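Local coordinates for protein putative NADH-depentdent flavin oxidoreductase (Cupriavidus metallidurans, PDB 5OCS) that probably uses FMN and a nicotinamide dinucleotide to reduce activated carbon-carbon double bonds, as an ene-reductase of the Old Yellow Enzyme family, at residues D[6-11]-D[16-21]; D[227-232]-D[296-301]; D[261-266]-D[320-325]; D[288-293]-D[314-319]. One frame throughout, in Å; residues are numbered along the deposited sequence.

Contact 1: D[6-11]-D[16-21]; sequences DPYRIG and ANRIAI
The guanidinium of Arg-18 settles over one face of the Tyr-8 ring, where NH1 sits over the CD1-CE1 side and not the centre, 3.4 Å from CD1. The two planes are 45° apart, a tilted approach and not a flat stack. Asp-6 stands beside the same arginine, the two side chains running the same way. Its OD2 lies near the guanidinium plane but 3.7 Å from NH2, which makes the salt bridge a long one, and carboxylate and guanidinium are turned 72° against each other. The backbones draw close at Pro-7 and Asn-17, where the CA of Asn-17 offers its hydrogen to the O of Asp-6 at a C...O distance of 3.2 Å; that carbonyl has no other polar partner.

Each charged end is positioned from outside. OD2 of Asp-6 accepts from the backbone N of His-3, and NH1 of Arg-18 donates to the carbonyl of Asp-319, which helps hold the guanidinium against the tyrosine. An extended chain from CG to NE carries it that far. Next to it, Asn-17 folds back in an Asx turn, OD1 accepting from the N of Ile-19 at 3.0 Å, while its ND2 donates to the carbonyl of Gly-49.

The contact thus joins the hairpin strand 8-10, paired with strand 13-15 across the N-terminal end of the barrel, to the entry of the first barrel strand, 19-21, which lies between strands 52-59 and 320-323; Tyr-8 also packs on Ile-320 and Pro-296.

Contact 2: D[227-232]-D[296-301]; sequences PVWMRV and PTMAVG
Each guanidinium nitrogen of Arg-231, a residue of the FMN site, has a polar partner: NH1 forms a salt bridge with Glu-176, NE donates to the hydroxyl of Ser-265, and NH2 bonds a citrate, probably from the crystallisation liquor, in a model where this chain's pocket lacks the flavin. Across the contact, the same NH2 rests 3.6 Å from CG2 of Val-300, an apolar touch that approaches the flat group obliquely. A bend at chi2 (66°) turns the arginine's end toward the valine.

The larger meeting is between Trp-229 and Met-298. The methyl CE sits over one face of the indole, 3.5 Å from CE2 and 3.8 Å from the centroid of the six-membered ring, a CH-pi contact displaced toward the rim. SD lies obliquely to the five-membered ring, 4.6 Å from its centroid, adding a Met-aromatic component. The extended methionine chain crosses the tryptophan at about a right angle. The indole is pinned in turn by NE1 donating to Glu-176.

Strands 228-233 and 297-300 are not neighbours: strand 262-265 runs between them, and these side chains meet inside the barrel, with His-263 packing against Arg-231, Met-298 and Val-300.

Contact 3: D[261-266]-D[320-325]; sequences AVHVST and IISIAR
His-263 and Ser-322 meet through a single hydrogen bond, NE2 to OG at 2.7 Å, and either atom could be the donor. The serine oxygen lies at the edge of the imidazole, in its plane, and the angle of 147° leaves the bond somewhat bent. With CG opposite the backbone N (chi1 -170°), the histidine ring swings off a CB that does not itself aim at the other strand, and its NE2 end comes nearer. Ser-322 does point across, and chi1 of 71° sets OG between its own N and carbonyl carbon. Its CB is 3.3 Å from NE2 of His-263, so the methylene also lies close to that end of the ring.

Such an exchange between strands 262-265 and 320-323, with 297-300 between them, belongs to the interior of the (βα)8 or TIM barrel, where inward side chains bridge unpaired strands. Val-300 of the intervening strand packs on both partners.

The remaining ring nitrogen, ND1, is bonded to Glu-176, so two polar groups fix the rotation of the imidazole. The side chains of Arg-231 and His-263 are about 3 Å apart at their nearest atoms, and farther along 320-325, Ala-324 and Arg-325 belong to the FMN site.

Contact 4: D[288-293]-D[314-319]; sequences RVKAEV and ANNEAD
A Schellman motif ends helix 306-314, with Asn-316 at positive phi as its C-prime residue, and the loop that follows is where Lys-290 reaches over from helix 284-293. The lysine carries the whole contact. Its NZ donates to OD1 of Asp-319 at 2.8 Å in a salt bridge that meets the carboxylate on the syn side, 17° from its plane. Before that end is reached, the aliphatic part runs along the loop backbone: CE comes 3.4 Å from the carbonyl O of Asn-316 and CD 3.9 Å from the CA of Ala-318. The chain is straight until its last torsion, where chi4 of 60° turns NZ to the acid.

A water lies beside the same pair, but its very short approach to OD2 and weak bond with NZ leave its position somewhat doubtful. OD2 also accepts from the backbone N of Thr-297, so Lys-290 at one oxygen and Thr-297 at the other hold the carboxylate in place.

The contact ties the helix before strand 297-300 to the turn leading into strand 320-323, on the outer layer of the barrel, where Lys-290 also packs on Thr-297 and Ala-318 on Ala-299.

Contacts 2 and 3 lie inside the barrel, their centres 6 Å apart, and each bridges strands that are not paired: apolar touches on an indole and a guanidinium in one, a single fully buried histidine-serine bond in the other, with Glu-176 serving both. Contact 1 is partly buried at the barrel's end and contact 4 belongs to the outer layer yet is mostly buried; both rely on charge, a long salt bridge from a guanidinium that also lies over a tyrosine ring in the first, a short lysine-aspartate one in the second. Asp-319 joins these two. Strand 297-300 contributes to contact 2 and packs on contact 4, whereas neighbouring strands 19-21 and 320-323 connect contacts 1 and 3.

Contact 1: D[6-11]-D[16-21]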
loop_
_atom_site.group_PDB
_atom_site.type_symbol
_atom_site.label_atom_id
_atom_site.label_comp_id
_atom_site.label_asym_id
_atom_site.label_seq_id
_atom_site.Cartn_x
_atom_site.Cartn_y
_atom_site.Cartn_z
ATOM N N ASP D 6 -15.006 13.234 -12.936
ATOM C CA ASP D 6 -15.057 14.677 -12.920
ATOM C C ASP D 6 -14.457 15.211 -11.644
ATOM O O ASP D 6 -14.718 14.661 -10.559
ATOM C CB ASP D 6 -16.475 15.201 -12.918
ATOM C CG ASP D 6 -17.215 14.937 -14.187
ATOM O OD1 ASP D 6 -16.614 14.589 -15.207
ATOM O OD2 ASP D 6 -18.441 15.098 -14.125
ATOM N N PRO D 7 -13.690 16.309 -11.742
ATOM C CA PRO D 7 -13.334 17.047 -10.536
ATOM C C PRO D 7 -14.553 17.497 -9.794
ATOM O O PRO D 7 -15.632 17.654 -10.369
ATOM C CB PRO D 7 -12.571 18.266 -11.076
ATOM C CG PRO D 7 -12.020 17.809 -12.349
ATOM C CD PRO D 7 -13.036 16.866 -12.933
ATOM N N TYR D 8 -14.417 17.679 -8.494
ATOM C CA TYR D 8 -15.525 18.162 -7.701
ATOM C C TYR D 8 -14.926 18.960 -6.563
ATOM O O TYR D 8 -13.703 19.170 -6.543
ATOM C CB TYR D 8 -16.381 16.979 -7.253
ATOM C CG TYR D 8 -17.743 17.336 -6.726
ATOM C CD1 TYR D 8 -18.708 17.918 -7.537
ATOM C CD2 TYR D 8 -18.070 17.099 -5.396
ATOM C CE1 TYR D 8 -19.963 18.232 -7.042
ATOM C CE2 TYR D 8 -19.321 17.429 -4.896
ATOM C CZ TYR D 8 -20.258 17.991 -5.725
ATOM O OH TYR D 8 -21.489 18.302 -5.177
ATOM N N ARG D 9 -15.773 19.467 -5.687
ATOM C CA ARG D 9 -15.411 20.394 -4.637
ATOM C C ARG D 9 -16.405 20.236 -3.487
ATOM O O ARG D 9 -17.616 20.069 -3.727
ATOM C CB ARG D 9 -15.511 21.813 -5.174
ATOM C CG ARG D 9 -14.958 22.886 -4.251
ATOM C CD ARG D 9 -15.104 24.309 -4.802
ATOM N NE ARG D 9 -16.444 24.633 -5.300
ATOM C CZ ARG D 9 -17.546 24.804 -4.558
ATOM N NH1 ARG D 9 -17.535 24.664 -3.227
ATOM N NH2 ARG D 9 -18.696 25.100 -5.162
ATOM N N ILE D 10 -15.892 20.292 -2.262
ATOM C CA ILE D 10 -16.707 20.371 -1.050
ATOM C C ILE D 10 -16.162 21.542 -0.257
ATOM O O ILE D 10 -14.991 21.560 0.088
ATOM C CB ILE D 10 -16.717 19.055 -0.249
ATOM C CG1 ILE D 10 -15.310 18.475 -0.069
ATOM C CG2 ILE D 10 -17.593 18.032 -0.965
ATOM C CD1 ILE D 10 -15.231 17.314 0.902
ATOM N N GLY D 11 -16.988 22.565 -0.047
ATOM C CA GLY D 11 -16.510 23.817 0.498
ATOM C C GLY D 11 -15.451 24.402 -0.412
ATOM O O GLY D 11 -15.663 24.497 -1.598
ATOM N N ALA D 16 -10.025 15.719 -6.838
ATOM C CA ALA D 16 -9.587 15.274 -8.151
ATOM C C ALA D 16 -10.657 14.468 -8.936
ATOM O O ALA D 16 -10.650 14.450 -10.163
ATOM C CB ALA D 16 -8.315 14.469 -8.008
ATOM N N ASN D 17 -11.530 13.780 -8.207
ATOM C CA ASN D 17 -12.611 13.004 -8.775
ATOM C C ASN D 17 -13.665 12.764 -7.689
ATOM O O ASN D 17 -13.522 13.314 -6.628
ATOM C CB ASN D 17 -12.093 11.699 -9.363
ATOM C CG ASN D 17 -11.264 10.903 -8.363
ATOM O OD1 ASN D 17 -11.741 10.576 -7.297
ATOM N ND2 ASN D 17 -10.003 10.595 -8.723
ATOM N N ARG D 18 -14.703 11.980 -7.981
ATOM C CA ARG D 18 -15.821 11.814 -7.079
ATOM C C ARG D 18 -15.667 10.618 -6.162
ATOM O O ARG D 18 -16.618 10.267 -5.468
ATOM C CB ARG D 18 -17.105 11.720 -7.878
ATOM C CG ARG D 18 -17.390 13.038 -8.610
ATOM C CD ARG D 18 -18.586 12.799 -9.511
ATOM N NE ARG D 18 -18.786 14.004 -10.321
ATOM C CZ ARG D 18 -19.466 15.084 -9.948
ATOM N NH1 ARG D 18 -20.153 15.110 -8.828
ATOM N NH2 ARG D 18 -19.484 16.142 -10.761
ATOM N N ILE D 19 -14.449 10.031 -6.112
ATOM C CA ILE D 19 -14.179 8.844 -5.301
ATOM C C ILE D 19 -13.665 9.240 -3.941
ATOM O O ILE D 19 -12.675 9.948 -3.854
ATOM C CB ILE D 19 -13.170 7.883 -5.976
ATOM C CG1 ILE D 19 -13.662 7.435 -7.354
ATOM C CG2 ILE D 19 -12.958 6.640 -5.127
ATOM C CD1 ILE D 19 -12.547 6.926 -8.221
ATOM N N ALA D 20 -14.357 8.803 -2.883
ATOM C CA ALA D 20 -13.895 9.016 -1.511
ATOM C C ALA D 20 -13.559 7.678 -0.894
ATOM O O ALA D 20 -14.293 6.688 -1.107
ATOM C CB ALA D 20 -14.963 9.724 -0.684
ATOM N N ILE D 21 -12.473 7.633 -0.104
ATOM C CA ILE D 21 -12.115 6.449 0.630
ATOM C C ILE D 21 -12.820 6.549 1.961
ATOM O O ILE D 21 -12.586 7.503 2.703
ATOM C CB ILE D 21 -10.596 6.280 0.821
ATOM C CG1 ILE D 21 -9.933 6.119 -0.519
ATOM C CG2 ILE D 21 -10.287 5.050 1.687
ATOM C CD1 ILE D 21 -8.452 6.290 -0.464
#

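Contact 2: D[227-232]-D[296-301]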
loop_
_atom_site.group_PDB
_atom_site.type_symbol
_atom_site.label_atom_id
_atom_site.label_comp_id
_atom_site.label_asym_id
_atom_site.label_seq_id
_atom_site.Cartn_x
_atom_site.Cartn_y
_atom_site.Cartn_z
ATOM N N PRO D 227 -14.102 22.453 4.979
ATOM C CA PRO D 227 -15.455 21.872 5.088
ATOM C C PRO D 227 -15.646 21.021 6.341
ATOM O O PRO D 227 -14.737 20.346 6.784
ATOM C CB PRO D 227 -15.564 20.985 3.824
ATOM C CG PRO D 227 -14.135 20.586 3.542
ATOM C CD PRO D 227 -13.359 21.857 3.858
ATOM N N VAL D 228 -16.851 21.072 6.876
ATOM C CA VAL D 228 -17.267 20.222 7.954
ATOM C C VAL D 228 -18.635 19.695 7.534
ATOM O O VAL D 228 -19.489 20.452 7.014
ATOM C CB VAL D 228 -17.384 20.989 9.279
ATOM C CG1 VAL D 228 -17.977 20.108 10.399
ATOM C CG2 VAL D 228 -16.070 21.567 9.670
ATOM N N TRP D 229 -18.861 18.412 7.778
ATOM C CA TRP D 229 -20.119 17.773 7.402
ATOM C C TRP D 229 -20.468 16.670 8.395
ATOM O O TRP D 229 -19.755 16.478 9.380
ATOM C CB TRP D 229 -20.062 17.279 5.951
ATOM C CG TRP D 229 -19.155 16.117 5.686
ATOM C CD1 TRP D 229 -19.468 14.790 5.708
ATOM C CD2 TRP D 229 -17.769 16.180 5.337
ATOM N NE1 TRP D 229 -18.369 14.035 5.402
ATOM C CE2 TRP D 229 -17.314 14.871 5.172
ATOM C CE3 TRP D 229 -16.867 17.224 5.186
ATOM C CZ2 TRP D 229 -15.994 14.580 4.831
ATOM C CZ3 TRP D 229 -15.570 16.929 4.824
ATOM C CH2 TRP D 229 -15.136 15.639 4.688
ATOM N N MET D 230 -21.589 16.004 8.168
ATOM C CA MET D 230 -22.002 14.902 9.034
ATOM C C MET D 230 -22.289 13.656 8.243
ATOM O O MET D 230 -22.822 13.704 7.119
ATOM C CB MET D 230 -23.262 15.282 9.851
ATOM C CG MET D 230 -23.605 14.304 10.972
ATOM S SD MET D 230 -25.014 14.852 11.977
ATOM C CE MET D 230 -24.252 16.181 12.846
ATOM N N ARG D 231 -22.026 12.529 8.900
ATOM C CA ARG D 231 -22.372 11.211 8.419
ATOM C C ARG D 231 -23.690 10.831 9.052
ATOM O O ARG D 231 -23.801 10.907 10.263
ATOM C CB ARG D 231 -21.296 10.210 8.868
ATOM C CG ARG D 231 -21.527 8.763 8.466
ATOM C CD ARG D 231 -21.465 8.549 6.966
ATOM N NE ARG D 231 -21.184 7.137 6.660
ATOM C CZ ARG D 231 -19.983 6.558 6.633
ATOM N NH1 ARG D 231 -18.878 7.266 6.774
ATOM N NH2 ARG D 231 -19.908 5.254 6.402
ATOM N N VAL D 232 -24.675 10.431 8.225
ATOM C CA VAL D 232 -26.025 10.136 8.716
ATOM C C VAL D 232 -26.484 8.803 8.191
ATOM O O VAL D 232 -26.250 8.479 7.028
ATOM C CB VAL D 232 -27.034 11.215 8.261
ATOM C CG1 VAL D 232 -28.440 10.911 8.799
ATOM C CG2 VAL D 232 -26.597 12.619 8.714
ATOM N N PRO D 296 -24.145 18.971 -1.349
ATOM C CA PRO D 296 -23.276 17.922 -1.890
ATOM C C PRO D 296 -23.502 16.615 -1.099
ATOM O O PRO D 296 -23.448 16.644 0.135
ATOM C CB PRO D 296 -21.875 18.488 -1.631
ATOM C CG PRO D 296 -22.072 19.950 -1.762
ATOM C CD PRO D 296 -23.407 20.232 -1.149
ATOM N N THR D 297 -23.830 15.543 -1.795
ATOM C CA THR D 297 -24.319 14.342 -1.161
ATOM C C THR D 297 -23.324 13.253 -1.445
ATOM O O THR D 297 -23.134 12.839 -2.588
ATOM C CB THR D 297 -25.706 13.972 -1.691
ATOM O OG1 THR D 297 -26.581 15.071 -1.416
ATOM C CG2 THR D 297 -26.216 12.725 -1.049
ATOM N N MET D 298 -22.669 12.787 -0.398
ATOM C CA MET D 298 -21.794 11.636 -0.519
ATOM C C MET D 298 -22.597 10.400 -0.158
ATOM O O MET D 298 -23.287 10.428 0.814
ATOM C CB MET D 298 -20.606 11.705 0.450
ATOM C CG MET D 298 -19.877 13.011 0.545
ATOM S SD MET D 298 -18.378 12.746 1.597
ATOM C CE MET D 298 -17.788 14.431 1.742
ATOM N N ALA D 299 -22.519 9.346 -0.939
ATOM C CA ALA D 299 -23.240 8.137 -0.671
ATOM C C ALA D 299 -22.270 6.995 -0.438
ATOM O O ALA D 299 -21.332 6.795 -1.221
ATOM C CB ALA D 299 -24.123 7.794 -1.838
ATOM N N VAL D 300 -22.521 6.241 0.631
ATOM C CA VAL D 300 -21.845 4.951 0.824
ATOM C C VAL D 300 -22.252 4.064 -0.316
ATOM O O VAL D 300 -23.477 3.867 -0.567
ATOM C CB VAL D 300 -22.256 4.285 2.123
ATOM C CG1 VAL D 300 -21.673 2.870 2.193
ATOM C CG2 VAL D 300 -21.763 5.099 3.305
ATOM N N GLY D 301 -21.255 3.592 -1.051
ATOM C CA GLY D 301 -21.437 2.710 -2.174
ATOM C C GLY D 301 -20.919 1.318 -1.851
ATOM O O GLY D 301 -19.679 1.090 -1.866
#

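Contact 3: D[261-266]-D[320-325]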
loop_
_atom_site.group_PDB
_atom_site.type_symbol
_atom_site.label_atom_id
_atom_site.label_comp_id
_atom_site.label_asym_id
_atom_site.label_seq_id
_atom_site.Cartn_x
_atom_site.Cartn_y
_atom_site.Cartn_z
ATOM N N ALA D 261 -21.627 19.247 3.241
ATOM C CA ALA D 261 -22.109 18.059 2.612
ATOM C C ALA D 261 -22.965 17.291 3.580
ATOM O O ALA D 261 -23.103 17.641 4.755
ATOM C CB ALA D 261 -20.929 17.197 2.134
ATOM N N VAL D 262 -23.510 16.205 3.079
ATOM C CA VAL D 262 -24.011 15.137 3.940
ATOM C C VAL D 262 -23.571 13.785 3.360
ATOM O O VAL D 262 -23.619 13.549 2.141
ATOM C CB VAL D 262 -25.548 15.247 4.167
ATOM C CG1 VAL D 262 -26.296 15.043 2.880
ATOM C CG2 VAL D 262 -26.026 14.226 5.198
ATOM N N HIS D 263 -23.096 12.894 4.239
ATOM C CA HIS D 263 -22.640 11.593 3.830
ATOM C C HIS D 263 -23.679 10.604 4.318
ATOM O O HIS D 263 -23.869 10.461 5.532
ATOM C CB HIS D 263 -21.265 11.335 4.465
ATOM C CG HIS D 263 -20.556 10.126 3.944
ATOM N ND1 HIS D 263 -19.248 9.834 4.302
ATOM C CD2 HIS D 263 -20.924 9.160 3.073
ATOM C CE1 HIS D 263 -18.866 8.723 3.690
ATOM N NE2 HIS D 263 -19.863 8.289 2.950
ATOM N N VAL D 264 -24.333 9.928 3.384
ATOM C CA VAL D 264 -25.555 9.157 3.678
ATOM C C VAL D 264 -25.203 7.688 3.653
ATOM O O VAL D 264 -24.803 7.175 2.612
ATOM C CB VAL D 264 -26.658 9.450 2.647
ATOM C CG1 VAL D 264 -27.893 8.600 2.895
ATOM C CG2 VAL D 264 -27.009 10.949 2.625
ATOM N N SER D 265 -25.351 7.000 4.791
ATOM C CA SER D 265 -25.162 5.557 4.816
ATOM C C SER D 265 -26.358 4.851 4.178
ATOM O O SER D 265 -27.352 5.488 3.865
ATOM C CB SER D 265 -24.887 5.075 6.232
ATOM O OG SER D 265 -23.504 5.396 6.544
ATOM N N THR D 266 -26.261 3.544 3.941
ATOM C CA THR D 266 -27.225 2.901 3.038
ATOM C C THR D 266 -28.560 2.627 3.678
ATOM O O THR D 266 -29.449 2.157 2.998
ATOM C CB THR D 266 -26.739 1.533 2.504
ATOM O OG1 THR D 266 -26.631 0.611 3.593
ATOM C CG2 THR D 266 -25.381 1.660 1.802
ATOM N N ILE D 320 -20.679 12.351 -4.619
ATOM C CA ILE D 320 -19.436 11.690 -4.233
ATOM C C ILE D 320 -19.829 10.292 -3.785
ATOM O O ILE D 320 -20.900 10.111 -3.159
ATOM C CB ILE D 320 -18.764 12.457 -3.090
ATOM C CG1 ILE D 320 -18.271 13.828 -3.590
ATOM C CG2 ILE D 320 -17.619 11.633 -2.502
ATOM C CD1 ILE D 320 -17.854 14.743 -2.478
ATOM N N ILE D 321 -19.016 9.293 -4.129
ATOM C CA ILE D 321 -19.284 7.939 -3.710
ATOM C C ILE D 321 -18.168 7.553 -2.781
ATOM O O ILE D 321 -16.985 7.645 -3.166
ATOM C CB ILE D 321 -19.453 6.913 -4.856
ATOM C CG1 ILE D 321 -19.638 5.465 -4.302
ATOM C CG2 ILE D 321 -18.306 6.960 -5.874
ATOM C CD1 ILE D 321 -20.031 4.464 -5.358
ATOM N N SER D 322 -18.521 7.095 -1.588
ATOM C CA SER D 322 -17.518 6.527 -0.694
ATOM C C SER D 322 -17.414 5.017 -0.843
ATOM O O SER D 322 -18.419 4.319 -0.945
ATOM C CB SER D 322 -17.744 6.952 0.770
ATOM O OG SER D 322 -18.882 6.342 1.378
ATOM N N ILE D 323 -16.177 4.519 -0.858
ATOM C CA ILE D 323 -15.913 3.110 -1.094
ATOM C C ILE D 323 -15.068 2.560 0.030
ATOM O O ILE D 323 -14.094 3.187 0.427
ATOM C CB ILE D 323 -15.238 2.886 -2.442
ATOM C CG1 ILE D 323 -16.157 3.316 -3.587
ATOM C CG2 ILE D 323 -14.962 1.408 -2.660
ATOM C CD1 ILE D 323 -15.464 3.412 -4.914
ATOM N N ALA D 324 -15.496 1.443 0.589
ATOM C CA ALA D 324 -14.834 0.889 1.762
ATOM C C ALA D 324 -14.131 -0.434 1.381
ATOM O O ALA D 324 -12.946 -0.400 1.064
ATOM C CB ALA D 324 -15.817 0.780 2.908
ATOM N N ARG D 325 -14.826 -1.578 1.482
ATOM C CA ARG D 325 -14.214 -2.864 1.354
ATOM C C ARG D 325 -13.462 -3.053 0.050
ATOM O O ARG D 325 -12.392 -3.629 0.084
ATOM C CB ARG D 325 -15.240 -3.987 1.557
ATOM C CG ARG D 325 -15.612 -4.100 3.019
ATOM C CD ARG D 325 -16.425 -5.352 3.286
ATOM N NE ARG D 325 -16.732 -5.476 4.710
ATOM C CZ ARG D 325 -17.339 -6.521 5.267
ATOM N NH1 ARG D 325 -17.735 -7.554 4.527
ATOM N NH2 ARG D 325 -17.544 -6.531 6.584
#

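Contact 4: D[288-293]-D[314-319]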
loop_
_atom_site.group_PDB
_atom_site.type_symbol
_atom_site.label_atom_id
_atom_site.label_comp_id
_atom_site.label_asym_id
_atom_site.label_seq_id
_atom_site.Cartn_x
_atom_site.Cartn_y
_atom_site.Cartn_z
ATOM N N ARG D 288 -32.561 10.493 -2.853
ATOM C CA ARG D 288 -33.625 11.335 -2.378
ATOM C C ARG D 288 -33.083 12.503 -1.579
ATOM O O ARG D 288 -33.553 13.607 -1.738
ATOM C CB ARG D 288 -34.594 10.542 -1.535
ATOM C CG ARG D 288 -35.777 11.383 -1.072
ATOM C CD ARG D 288 -36.757 10.471 -0.396
ATOM N NE ARG D 288 -37.820 11.217 0.261
ATOM C CZ ARG D 288 -38.738 10.657 1.034
ATOM N NH1 ARG D 288 -38.727 9.347 1.222
ATOM N NH2 ARG D 288 -39.662 11.416 1.610
ATOM N N VAL D 289 -32.080 12.278 -0.728
ATOM C CA VAL D 289 -31.516 13.379 0.055
ATOM C C VAL D 289 -30.884 14.448 -0.853
ATOM O O VAL D 289 -31.007 15.637 -0.590
ATOM C CB VAL D 289 -30.492 12.879 1.099
ATOM C CG1 VAL D 289 -29.700 14.006 1.744
ATOM C CG2 VAL D 289 -31.190 12.073 2.187
ATOM N N LYS D 290 -30.196 13.993 -1.895
ATOM C CA LYS D 290 -29.634 14.873 -2.907
ATOM C C LYS D 290 -30.727 15.730 -3.582
ATOM O O LYS D 290 -30.596 16.950 -3.677
ATOM C CB LYS D 290 -28.903 14.053 -3.952
ATOM C CG LYS D 290 -28.265 14.880 -5.077
ATOM C CD LYS D 290 -27.330 14.053 -5.951
ATOM C CE LYS D 290 -27.215 14.601 -7.384
ATOM N NZ LYS D 290 -26.680 15.987 -7.369
ATOM N N ALA D 291 -31.765 15.058 -4.066
ATOM C CA ALA D 291 -32.817 15.728 -4.813
ATOM C C ALA D 291 -33.548 16.738 -3.951
ATOM O O ALA D 291 -33.816 17.840 -4.419
ATOM C CB ALA D 291 -33.790 14.725 -5.382
ATOM N N GLU D 292 -33.847 16.389 -2.701
ATOM C CA GLU D 292 -34.681 17.253 -1.856
ATOM C C GLU D 292 -33.947 18.365 -1.101
ATOM O O GLU D 292 -34.525 19.415 -0.850
ATOM C CB GLU D 292 -35.460 16.430 -0.837
ATOM C CG GLU D 292 -36.469 15.463 -1.446
ATOM C CD GLU D 292 -37.454 14.915 -0.449
ATOM O OE1 GLU D 292 -37.569 15.452 0.667
ATOM O OE2 GLU D 292 -38.116 13.925 -0.785
ATOM N N VAL D 293 -32.711 18.113 -0.675
ATOM C CA VAL D 293 -31.970 19.066 0.135
ATOM C C VAL D 293 -30.949 19.874 -0.689
ATOM O O VAL D 293 -30.705 21.046 -0.384
ATOM C CB VAL D 293 -31.287 18.377 1.328
ATOM C CG1 VAL D 293 -30.551 19.380 2.201
ATOM C CG2 VAL D 293 -32.331 17.652 2.171
ATOM N N ALA D 314 -23.643 9.161 -12.661
ATOM C CA ALA D 314 -24.256 9.575 -13.940
ATOM C C ALA D 314 -25.774 9.606 -13.837
ATOM O O ALA D 314 -26.414 10.447 -14.470
ATOM C CB ALA D 314 -23.805 8.670 -15.072
ATOM N N ASN D 315 -26.334 8.742 -12.977
ATOM C CA ASN D 315 -27.768 8.726 -12.698
ATOM C C ASN D 315 -28.200 9.710 -11.590
ATOM O O ASN D 315 -29.335 9.640 -11.094
ATOM C CB ASN D 315 -28.196 7.273 -12.384
ATOM C CG ASN D 315 -29.697 7.031 -12.565
ATOM O OD1 ASN D 315 -30.344 7.630 -13.462
ATOM N ND2 ASN D 315 -30.271 6.148 -11.714
ATOM N N ASN D 316 -27.317 10.633 -11.200
ATOM C CA ASN D 316 -27.617 11.680 -10.254
ATOM C C ASN D 316 -28.086 11.169 -8.879
ATOM O O ASN D 316 -28.931 11.800 -8.226
ATOM C CB ASN D 316 -28.634 12.660 -10.872
ATOM C CG ASN D 316 -28.036 13.452 -12.024
ATOM O OD1 ASN D 316 -27.173 14.272 -11.810
ATOM N ND2 ASN D 316 -28.487 13.192 -13.244
ATOM N N GLU D 317 -27.564 10.006 -8.472
ATOM C CA GLU D 317 -27.901 9.420 -7.174
ATOM C C GLU D 317 -27.049 10.032 -6.063
ATOM O O GLU D 317 -27.485 10.052 -4.932
ATOM C CB GLU D 317 -27.778 7.896 -7.175
ATOM C CG GLU D 317 -28.791 7.186 -8.060
ATOM C CD GLU D 317 -28.564 5.696 -8.232
ATOM O OE1 GLU D 317 -28.170 5.007 -7.271
ATOM O OE2 GLU D 317 -28.811 5.184 -9.340
ATOM N N ALA D 318 -25.837 10.499 -6.387
ATOM C CA ALA D 318 -24.923 11.083 -5.409
ATOM C C ALA D 318 -23.904 11.939 -6.151
ATOM O O ALA D 318 -23.716 11.761 -7.356
ATOM C CB ALA D 318 -24.219 9.992 -4.584
ATOM N N ASP D 319 -23.268 12.854 -5.436
ATOM C CA ASP D 319 -22.179 13.669 -5.976
ATOM C C ASP D 319 -20.801 13.083 -5.719
ATOM O O ASP D 319 -19.874 13.305 -6.509
ATOM C CB ASP D 319 -22.259 15.049 -5.362
ATOM C CG ASP D 319 -23.620 15.657 -5.537
ATOM O OD1 ASP D 319 -23.973 15.803 -6.719
ATOM O OD2 ASP D 319 -24.320 15.926 -4.548
HETATM O O HOH W 1 -26.027 17.794 -4.625
#